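Uncharacterized conserved protein of COG5135 (Nostoc punctiforme, PDB 2I51) binds flavin mononucleotide between its two subunits and is related to pyridoxamine 5'-phosphate oxidase, so it is probably a flavin-dependent oxidoreductase. Local coordinates at residues T61-A64 and K65-Q68; I111-W114 and Q115-S118; C78-P82 and N83-Q87. One frame throughout, in Å; residues are numbered along the deposited sequence.

Contact 1: T61-A64 and K65-Q68; sequences TRSA and KADQ. With FMN (flavin mononucleotide), chain C; EDO (1,2-ethanediol), chain N; EDO (1,2-ethanediol), chain U.
S63 and K65 share one first torsion: each sets its gamma atom between its own backbone N and carbonyl carbon (chi1 69° and 78°). From there K65 bends again at chi3 and chi4, bringing its ammonium back beside the serine hydroxyl, where K65 NZ makes a weak hydrogen bond to S63 OG. This is the start of helix 64-71, which forms part of the FMN phosphate site. K65 N donates to the FMN phosphate oxygen O1P at 2.9 Å, and K65 NZ reaches the same O1P at 2.8 Å, so backbone and side chain of one residue grip a single oxygen. The phosphate thus lies at the helix start, where the helix dipole would probably add to the pull of the lysine charge. S63 OG also bonds D60 O, and K65 NZ bonds T59 OG1, which ties the lysine to the end of strand 55-60.

The first turn closes through the backbone: A66 N donates to S63 O from well above the carbonyl plane, while Q68 N meets A64 O at 3.2 Å in that plane. A66 CB lies 3.4 Å from T61 O. Q68 runs back along the A64 carbonyl, and its OE1 takes bonds from T31 and R41. K65 NZ also hydrogen-bonds ribityl O4' of FMN at 2.7 Å and, weakly, the ring carbonyl O2.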
loop_
_atom_site.group_PDB
_atom_site.type_symbol
_atom_site.label_atom_id
_atom_site.label_comp_id
_atom_site.label_asym_id
_atom_site.label_seq_id
_atom_site.Cartn_x
_atom_site.Cartn_y
_atom_site.Cartn_z
ATOM N N THR A 61 -14.020 12.379 -7.691
ATOM C CA THR A 61 -13.813 13.635 -6.951
ATOM C C THR A 61 -14.442 13.571 -5.561
ATOM O O THR A 61 -14.064 14.358 -4.678
ATOM C CB THR A 61 -14.429 14.886 -7.637
ATOM O OG1 THR A 61 -15.834 14.679 -7.778
ATOM C CG2 THR A 61 -13.834 15.133 -9.009
ATOM N N ARG A 62 -15.434 12.704 -5.371
ATOM C CA ARG A 62 -16.143 12.585 -4.091
ATOM C C ARG A 62 -15.377 11.749 -3.089
ATOM O O ARG A 62 -15.753 11.716 -1.913
ATOM C CB ARG A 62 -17.516 11.928 -4.313
ATOM C CG ARG A 62 -18.422 12.776 -5.189
ATOM C CD ARG A 62 -19.707 12.048 -5.563
ATOM N NE ARG A 62 -19.454 10.820 -6.279
ATOM C CZ ARG A 62 -20.345 9.858 -6.494
ATOM N NH1 ARG A 62 -21.608 10.005 -6.094
ATOM N NH2 ARG A 62 -19.986 8.746 -7.127
ATOM N N SER A 63 -14.331 11.059 -3.532
ATOM C CA SER A 63 -13.569 10.217 -2.600
ATOM C C SER A 63 -12.655 11.045 -1.672
ATOM O O SER A 63 -12.251 12.181 -1.942
ATOM C CB SER A 63 -12.775 9.182 -3.346
ATOM O OG SER A 63 -11.735 9.789 -4.057
ATOM N N ALA A 64 -12.340 10.460 -0.506
ATOM C CA ALA A 64 -11.491 11.135 0.435
ATOM C C ALA A 64 -10.127 11.512 -0.114
ATOM O O ALA A 64 -9.574 12.571 0.255
ATOM C CB ALA A 64 -11.290 10.252 1.672
ATOM N N LYS A 65 -9.568 10.661 -0.969
ATOM C CA LYS A 65 -8.214 10.884 -1.436
ATOM C C LYS A 65 -8.181 12.170 -2.260
ATOM O O LYS A 65 -7.159 12.805 -2.348
ATOM C CB LYS A 65 -7.680 9.733 -2.266
ATOM C CG LYS A 65 -8.180 9.657 -3.731
ATOM C CD LYS A 65 -7.715 8.414 -4.443
ATOM C CE LYS A 65 -8.473 7.178 -4.062
ATOM N NZ LYS A 65 -9.993 7.306 -4.053
ATOM N N ALA A 66 -9.302 12.531 -2.896
ATOM C CA ALA A 66 -9.299 13.760 -3.731
ATOM C C ALA A 66 -8.900 14.972 -2.919
ATOM O O ALA A 66 -8.015 15.727 -3.329
ATOM C CB ALA A 66 -10.655 13.963 -4.449
ATOM N N ASP A 67 -9.499 15.150 -1.749
ATOM C CA ASP A 67 -9.147 16.304 -0.942
ATOM C C ASP A 67 -7.757 16.164 -0.349
ATOM O O ASP A 67 -7.011 17.129 -0.206
ATOM C CB ASP A 67 -10.131 16.527 0.197
ATOM C CG ASP A 67 -9.845 17.802 0.933
ATOM O OD1 ASP A 67 -9.993 18.881 0.309
ATOM O OD2 ASP A 67 -9.418 17.731 2.107
ATOM N N GLN A 68 -7.373 14.935 -0.011
ATOM C CA GLN A 68 -6.031 14.736 0.547
ATOM C C GLN A 68 -4.992 15.176 -0.488
ATOM O O GLN A 68 -4.012 15.831 -0.148
ATOM C CB GLN A 68 -5.769 13.271 0.910
ATOM C CG GLN A 68 -6.706 12.700 2.023
ATOM C CD GLN A 68 -6.684 11.201 2.121
ATOM O OE1 GLN A 68 -5.845 10.525 1.519
ATOM N NE2 GLN A 68 -7.621 10.656 2.894
HETATM N N1 FMN C . -10.326 3.393 -6.248
HETATM C C2 FMN C . -10.080 4.379 -7.129
HETATM O O2 FMN C . -10.318 5.563 -6.871
HETATM N N3 FMN C . -9.492 4.074 -8.341
HETATM C C4 FMN C . -9.174 2.800 -8.706
HETATM O O4 FMN C . -8.498 2.545 -9.771
HETATM C C4A FMN C . -9.423 1.774 -7.808
HETATM N N5 FMN C . -9.145 0.457 -8.133
HETATM C C5A FMN C . -9.235 -0.511 -7.097
HETATM C C6 FMN C . -8.850 -1.807 -7.365
HETATM C C7 FMN C . -8.937 -2.825 -6.401
HETATM C C7M FMN C . -8.274 -4.156 -6.642
HETATM C C8 FMN C . -9.489 -2.481 -5.168
HETATM C C8M FMN C . -9.370 -3.472 -4.002
HETATM C C9 FMN C . -9.900 -1.174 -4.901
HETATM C C9A FMN C . -9.814 -0.195 -5.880
HETATM N N10 FMN C . -10.232 1.097 -5.652
HETATM C C10 FMN C . -9.998 2.086 -6.557
HETATM C "C1'" FMN C . -11.005 1.464 -4.390
HETATM C "C2'" FMN C . -10.011 2.092 -3.404
HETATM O "O2'" FMN C . -9.081 1.094 -2.910
HETATM C "C3'" FMN C . -10.686 2.836 -2.236
HETATM O "O3'" FMN C . -11.597 1.943 -1.628
HETATM C "C4'" FMN C . -11.460 4.034 -2.826
HETATM O "O4'" FMN C . -10.762 4.733 -3.862
HETATM C "C5'" FMN C . -11.688 5.027 -1.688
HETATM O "O5'" FMN C . -10.426 5.439 -1.177
HETATM P P FMN C . -10.284 6.820 -0.437
HETATM O O1P FMN C . -10.434 7.957 -1.383
HETATM O O2P FMN C . -11.418 6.843 0.636
HETATM O O3P FMN C . -8.983 6.796 0.297
HETATM C C1 EDO N . -12.672 15.120 -1.829
HETATM O O1 EDO N . -12.084 14.471 -0.700
HETATM C C2 EDO N . -14.161 14.893 -1.766
HETATM O O2 EDO N . -14.831 15.993 -2.387
HETATM C C1 EDO U . -15.013 7.068 1.502
HETATM O O1 EDO U . -15.297 8.482 1.573
HETATM C C2 EDO U . -14.464 6.912 0.112
HETATM O O2 EDO U . -13.628 8.024 0.083
#

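Contact 2: I111-W114 and Q115-S118; sequences IAMW and QELS. With EDO (1,2-ethanediol), chain E.
M113 and L117 meet one turn apart where helix 107-116 ends, and the contact falls into three kinds of interaction. The first is packing. M113, a selenomethionine, leaves the helix with CG anti to its backbone N (chi1 177°) and then bends at chi2 and chi3, which swings its CE back to 3.8 Å from CD2 of L117. The two side chains cross at about a right angle. W114 crosses the same leucine in a similar way, its CE3 lying 4.2 Å from L117 CD1, so each leucine methyl has a partner of its own. On the outer side the Q115 amide packs against the I111 methyl: the two side chains lie alongside each other, pointing the same way, with Q115 NE2 3.4 Å from I111 CG2.

The second kind is backbone hydrogen bonding. Q115 N to I111 O (3.0 Å) and E116 N to A112 O (3.0 Å) are helical i to i+4 bonds, both with the donor tilted about 20° from the carbonyl plane. Beyond them the pattern weakens: L117 N divides itself between M113 O and W114 O, both weak bonds, as the helix runs out.

The third is polar and also lies on the outer side. Q115 NE2 bonds I149 O. A molecule of 1,2-ethanediol, probably from the crystallisation liquor, joins Q115 OE1 to E116 OE2, donating to each at 2.6 Å. The other carboxylate oxygen of E116 makes a salt bridge with R56.

M113 and L117 pack the helix end onto strands 55-60 and 155-169, touching I58 and F155. W114 adds an edge-to-face contact with F155 and bonds D147 O through NE1, while S118 N-caps the following helix 119-123.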
loop_
_atom_site.group_PDB
_atom_site.type_symbol
_atom_site.label_atom_id
_atom_site.label_comp_id
_atom_site.label_asym_id
_atom_site.label_seq_id
_atom_site.Cartn_x
_atom_site.Cartn_y
_atom_site.Cartn_z
ATOM N N ILE A 111 -10.060 13.309 -21.026
ATOM C CA ILE A 111 -11.120 12.880 -21.962
ATOM C C ILE A 111 -10.737 11.546 -22.616
ATOM O O ILE A 111 -11.543 10.623 -22.722
ATOM C CB ILE A 111 -11.376 13.961 -23.035
ATOM C CG1 ILE A 111 -11.942 15.204 -22.356
ATOM C CG2 ILE A 111 -12.363 13.422 -24.093
ATOM C CD1 ILE A 111 -11.743 16.552 -23.118
ATOM N N ALA A 112 -9.477 11.403 -23.064
ATOM C CA ALA A 112 -9.000 10.170 -23.631
ATOM C C ALA A 112 -9.127 9.030 -22.643
ATOM O O ALA A 112 -9.537 7.937 -23.008
ATOM C CB ALA A 112 -7.518 10.325 -24.100
HETATM N N MSE A 113 -8.713 9.259 -21.395
HETATM C CA MSE A 113 -8.822 8.201 -20.402
HETATM C C MSE A 113 -10.270 7.739 -20.237
HETATM O O MSE A 113 -10.576 6.540 -20.194
HETATM C CB MSE A 113 -8.238 8.665 -19.093
HETATM C CG MSE A 113 -8.322 7.722 -17.903
HETATM SE SE MSE A 113 -6.895 6.395 -17.875
HETATM C CE MSE A 113 -7.810 5.152 -18.832
ATOM N N TRP A 114 -11.172 8.700 -20.073
ATOM C CA TRP A 114 -12.603 8.398 -19.951
ATOM C C TRP A 114 -13.075 7.507 -21.080
ATOM O O TRP A 114 -13.800 6.529 -20.884
ATOM C CB TRP A 114 -13.408 9.728 -19.984
ATOM C CG TRP A 114 -14.879 9.531 -19.912
ATOM C CD1 TRP A 114 -15.772 9.685 -20.945
ATOM C CD2 TRP A 114 -15.648 9.187 -18.767
ATOM N NE1 TRP A 114 -17.045 9.484 -20.495
ATOM C CE2 TRP A 114 -17.007 9.170 -19.162
ATOM C CE3 TRP A 114 -15.331 8.878 -17.453
ATOM C CZ2 TRP A 114 -18.021 8.889 -18.289
ATOM C CZ3 TRP A 114 -16.374 8.600 -16.576
ATOM C CH2 TRP A 114 -17.691 8.598 -17.012
ATOM N N GLN A 115 -12.715 7.885 -22.301
ATOM C CA GLN A 115 -13.153 7.178 -23.488
ATOM C C GLN A 115 -12.575 5.752 -23.593
ATOM O O GLN A 115 -13.229 4.872 -24.187
ATOM C CB GLN A 115 -12.800 7.986 -24.716
ATOM C CG GLN A 115 -13.653 9.254 -24.797
ATOM C CD GLN A 115 -13.363 10.049 -26.035
ATOM O OE1 GLN A 115 -12.522 9.636 -26.846
ATOM N NE2 GLN A 115 -13.981 11.220 -26.179
ATOM N N GLU A 116 -11.389 5.549 -23.037
ATOM C CA GLU A 116 -10.714 4.269 -23.077
ATOM C C GLU A 116 -11.248 3.275 -22.074
ATOM O O GLU A 116 -10.967 2.050 -22.156
ATOM C CB GLU A 116 -9.197 4.517 -22.844
ATOM C CG GLU A 116 -8.558 5.188 -24.019
ATOM C CD GLU A 116 -7.205 5.883 -23.796
ATOM O OE1 GLU A 116 -6.639 5.759 -22.695
ATOM O OE2 GLU A 116 -6.711 6.545 -24.763
ATOM N N LEU A 117 -11.963 3.747 -21.075
ATOM C CA LEU A 117 -12.542 2.873 -20.091
ATOM C C LEU A 117 -13.586 1.915 -20.650
ATOM O O LEU A 117 -14.197 2.159 -21.686
ATOM C CB LEU A 117 -13.193 3.678 -18.979
ATOM C CG LEU A 117 -12.271 4.606 -18.181
ATOM C CD1 LEU A 117 -13.124 5.325 -17.145
ATOM C CD2 LEU A 117 -11.133 3.856 -17.496
ATOM N N SER A 118 -13.844 0.817 -19.919
ATOM C CA SER A 118 -15.039 0.072 -20.211
ATOM C C SER A 118 -16.338 0.764 -19.750
ATOM O O SER A 118 -16.327 1.656 -18.905
ATOM C CB SER A 118 -14.991 -1.309 -19.512
ATOM O OG SER A 118 -14.961 -1.098 -18.117
HETATM C C1 EDO E . -9.200 7.411 -26.334
HETATM O O1 EDO E . -8.140 6.697 -26.984
HETATM C C2 EDO E . -9.887 8.321 -27.331
HETATM O O2 EDO E . -11.064 7.648 -27.770
#

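Contact 3: C78-P82 and N83-Q87; sequences CWYFP and NTREQ. With FMN (flavin mononucleotide), chain P; EDO (1,2-ethanediol), chain D.
A beta hairpin of strands 74-81 and 86-97 ends here in a tight turn with a G1 beta bulge, and its Y80 and Q87 belong to an FMN pocket at the subunit interface. In the bulge two consecutive residues, R85 and E86, stand opposite the single F81, with both their backbone N atoms directed to F81 O. F81 N donates to E86 O at 2.9 Å, nearly along the C=O axis, while F81 O takes two weak bonds, from R85 N and E86 N. Next along, Y80 and Q87 form a non-hydrogen-bonded pair, and Q87 CA makes a CA-H...O contact with W79 O.

Q87, extended from a first torsion anti to its backbone N (chi1 171°), donates from NE2 to ribityl O2' of FMN at 3.0 Å, while its OE1 bonds T42 of the second subunit and lies 3.1 Å from C78 SG. The Y80 ring runs by the flavin's dimethyl end, with CE1 3.7 Å from C7M. Its OH lies 3.3 Å from R85 CA and shares a water with R85 NE, which donates to that water at 2.7 Å.

T84 OG1 donates to the anti lone pair of E86 OE2 at 2.6 Å. The carboxylate also has R17 and H167 as partners. F81 CZ sits 3.3 Å above the plane of the W79 ring, offset toward its rim.

Helix 8-17 lies against the face carrying W79, F81 and E86, with I11 and L15 on W79 and A14 on E86. Strand 155-169 pairs beside Q87 through L168, strand 26-32 beside C78 through Q28, and Y80 meets Y26 of the second subunit.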
loop_
_atom_site.group_PDB
_atom_site.type_symbol
_atom_site.label_atom_id
_atom_site.label_comp_id
_atom_site.label_asym_id
_atom_site.label_seq_id
_atom_site.Cartn_x
_atom_site.Cartn_y
_atom_site.Cartn_z
ATOM N N CYS A 78 3.428 1.723 -3.777
ATOM C CA CYS A 78 4.135 0.479 -3.611
ATOM C C CYS A 78 3.436 -0.491 -4.508
ATOM O O CYS A 78 2.222 -0.651 -4.464
ATOM C CB CYS A 78 4.106 0.025 -2.177
ATOM S SG CYS A 78 5.069 -1.470 -1.910
ATOM N N TRP A 79 4.228 -1.151 -5.349
ATOM C CA TRP A 79 3.716 -2.036 -6.414
ATOM C C TRP A 79 4.470 -3.355 -6.348
ATOM O O TRP A 79 5.686 -3.392 -6.588
ATOM C CB TRP A 79 3.923 -1.364 -7.718
ATOM C CG TRP A 79 3.202 -1.955 -8.919
ATOM C CD1 TRP A 79 2.380 -3.053 -8.981
ATOM C CD2 TRP A 79 3.176 -1.347 -10.220
ATOM N NE1 TRP A 79 1.833 -3.143 -10.262
ATOM C CE2 TRP A 79 2.286 -2.106 -11.014
ATOM C CE3 TRP A 79 3.742 -0.196 -10.756
ATOM C CZ2 TRP A 79 2.008 -1.759 -12.351
ATOM C CZ3 TRP A 79 3.535 0.102 -12.076
ATOM C CH2 TRP A 79 2.662 -0.661 -12.834
ATOM N N TYR A 80 3.771 -4.416 -5.985
ATOM C CA TYR A 80 4.345 -5.728 -5.851
ATOM C C TYR A 80 3.872 -6.634 -6.974
ATOM O O TYR A 80 2.653 -6.716 -7.286
ATOM C CB TYR A 80 4.022 -6.373 -4.462
ATOM C CG TYR A 80 4.616 -7.722 -4.302
ATOM C CD1 TYR A 80 5.999 -7.868 -4.255
ATOM C CD2 TYR A 80 3.851 -8.882 -4.293
ATOM C CE1 TYR A 80 6.605 -9.102 -4.196
ATOM C CE2 TYR A 80 4.458 -10.146 -4.223
ATOM C CZ TYR A 80 5.847 -10.257 -4.149
ATOM O OH TYR A 80 6.459 -11.465 -4.106
ATOM N N PHE A 81 4.821 -7.329 -7.595
ATOM C CA PHE A 81 4.593 -8.218 -8.735
ATOM C C PHE A 81 4.786 -9.646 -8.275
ATOM O O PHE A 81 5.885 -10.086 -8.040
ATOM C CB PHE A 81 5.586 -7.877 -9.842
ATOM C CG PHE A 81 5.250 -6.618 -10.576
ATOM C CD1 PHE A 81 4.410 -6.632 -11.651
ATOM C CD2 PHE A 81 5.760 -5.397 -10.156
ATOM C CE1 PHE A 81 4.102 -5.438 -12.359
ATOM C CE2 PHE A 81 5.447 -4.220 -10.802
ATOM C CZ PHE A 81 4.649 -4.230 -11.925
ATOM N N PRO A 82 3.670 -10.385 -8.101
ATOM C CA PRO A 82 3.780 -11.659 -7.427
ATOM C C PRO A 82 4.462 -12.794 -8.142
ATOM O O PRO A 82 5.047 -13.654 -7.485
ATOM C CB PRO A 82 2.320 -12.010 -7.086
ATOM C CG PRO A 82 1.584 -10.842 -7.190
ATOM C CD PRO A 82 2.270 -9.981 -8.286
ATOM N N ASN A 83 4.462 -12.791 -9.473
ATOM C CA ASN A 83 5.068 -13.898 -10.209
ATOM C C ASN A 83 6.593 -13.781 -10.239
ATOM O O ASN A 83 7.307 -14.745 -10.331
ATOM C CB ASN A 83 4.619 -13.879 -11.664
ATOM C CG ASN A 83 3.528 -14.831 -11.965
ATOM O OD1 ASN A 83 3.056 -15.559 -11.100
ATOM N ND2 ASN A 83 3.106 -14.832 -13.237
ATOM N N THR A 84 7.092 -12.556 -10.230
ATOM C CA THR A 84 8.512 -12.310 -10.265
ATOM C C THR A 84 9.106 -11.867 -8.937
ATOM O O THR A 84 10.320 -11.725 -8.849
ATOM C CB THR A 84 8.832 -11.263 -11.335
ATOM O OG1 THR A 84 8.027 -10.114 -11.123
ATOM C CG2 THR A 84 8.537 -11.837 -12.764
ATOM N N ARG A 85 8.269 -11.706 -7.907
ATOM C CA ARG A 85 8.757 -11.389 -6.542
ATOM C C ARG A 85 9.616 -10.111 -6.544
ATOM O O ARG A 85 10.726 -10.068 -6.015
ATOM C CB ARG A 85 9.492 -12.581 -5.928
ATOM C CG ARG A 85 8.640 -13.835 -5.845
ATOM C CD ARG A 85 9.397 -14.995 -5.129
ATOM N NE ARG A 85 9.699 -14.681 -3.737
ATOM C CZ ARG A 85 10.876 -14.816 -3.121
ATOM N NH1 ARG A 85 11.980 -15.323 -3.708
ATOM N NH2 ARG A 85 10.947 -14.447 -1.857
ATOM N N GLU A 86 9.072 -9.049 -7.157
ATOM C CA GLU A 86 9.740 -7.753 -7.187
ATOM C C GLU A 86 8.818 -6.632 -6.770
ATOM O O GLU A 86 7.599 -6.740 -6.960
ATOM C CB GLU A 86 10.353 -7.497 -8.555
ATOM C CG GLU A 86 9.399 -7.349 -9.636
ATOM C CD GLU A 86 10.084 -7.374 -11.024
ATOM O OE1 GLU A 86 11.002 -6.564 -11.268
ATOM O OE2 GLU A 86 9.633 -8.169 -11.875
ATOM N N GLN A 87 9.378 -5.580 -6.190
ATOM C CA GLN A 87 8.628 -4.478 -5.703
ATOM C C GLN A 87 9.195 -3.190 -6.280
ATOM O O GLN A 87 10.416 -3.046 -6.363
ATOM C CB GLN A 87 8.741 -4.425 -4.187
ATOM C CG GLN A 87 8.167 -3.187 -3.489
ATOM C CD GLN A 87 8.312 -3.262 -1.998
ATOM O OE1 GLN A 87 7.334 -3.575 -1.310
ATOM N NE2 GLN A 87 9.489 -2.989 -1.499
HETATM N N1 FMN P . 10.696 -5.465 5.037
HETATM C C2 FMN P . 10.545 -5.617 6.407
HETATM O O2 FMN P . 11.081 -4.828 7.194
HETATM N N3 FMN P . 9.757 -6.613 6.900
HETATM C C4 FMN P . 9.126 -7.563 6.132
HETATM O O4 FMN P . 8.324 -8.374 6.607
HETATM C C4A FMN P . 9.275 -7.432 4.754
HETATM N N5 FMN P . 8.665 -8.362 3.914
HETATM C C5A FMN P . 8.680 -8.095 2.544
HETATM C C6 FMN P . 7.971 -8.921 1.686
HETATM C C7 FMN P . 7.976 -8.714 0.300
HETATM C C7M FMN P . 7.079 -9.554 -0.593
HETATM C C8 FMN P . 8.707 -7.659 -0.224
HETATM C C8M FMN P . 8.543 -7.259 -1.696
HETATM C C9 FMN P . 9.442 -6.855 0.620
HETATM C C9A FMN P . 9.449 -7.051 2.017
HETATM N N10 FMN P . 10.212 -6.241 2.873
HETATM C C10 FMN P . 10.059 -6.371 4.254
HETATM C "C1'" FMN P . 11.134 -5.175 2.380
HETATM C "C2'" FMN P . 10.410 -3.848 2.426
HETATM O "O2'" FMN P . 9.369 -3.769 1.410
HETATM C "C3'" FMN P . 11.389 -2.666 2.295
HETATM O "O3'" FMN P . 12.183 -2.818 1.103
HETATM C "C4'" FMN P . 12.323 -2.672 3.492
HETATM O "O4'" FMN P . 11.676 -2.974 4.728
HETATM C "C5'" FMN P . 12.892 -1.275 3.603
HETATM O "O5'" FMN P . 11.871 -0.341 3.846
HETATM P P FMN P . 12.116 1.088 4.490
HETATM O O1P FMN P . 12.400 0.898 5.957
HETATM O O2P FMN P . 13.359 1.579 3.750
HETATM O O3P FMN P . 10.910 1.908 4.226
HETATM C C1 EDO D . 7.632 -16.261 -13.303
HETATM O O1 EDO D . 8.915 -15.700 -13.005
HETATM C C2 EDO D . 7.179 -15.834 -14.687
HETATM O O2 EDO D . 8.315 -15.363 -15.404
HETATM O O HOH W 1 8.098 -13.051 -2.257
#

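Contacts 1 and 3 both serve FMN, but from opposite sides of the chain's centre, about 27 Å apart between centres. Contact 1 holds the phosphate end of one flavin by charge and a backbone N-H at a helix start; contact 3 offers the second flavin an aromatic ring and a neutral amide on a hairpin, so each bound flavin draws on both subunits. Contact 2 touches neither flavin: it is a helix end, with selenomethionine, leucine and tryptophan side chains on one side and polar groups outside. Contact 3 is the most buried of the three; contacts 1 and 2 are partly buried, and both adjoin strand 55-60.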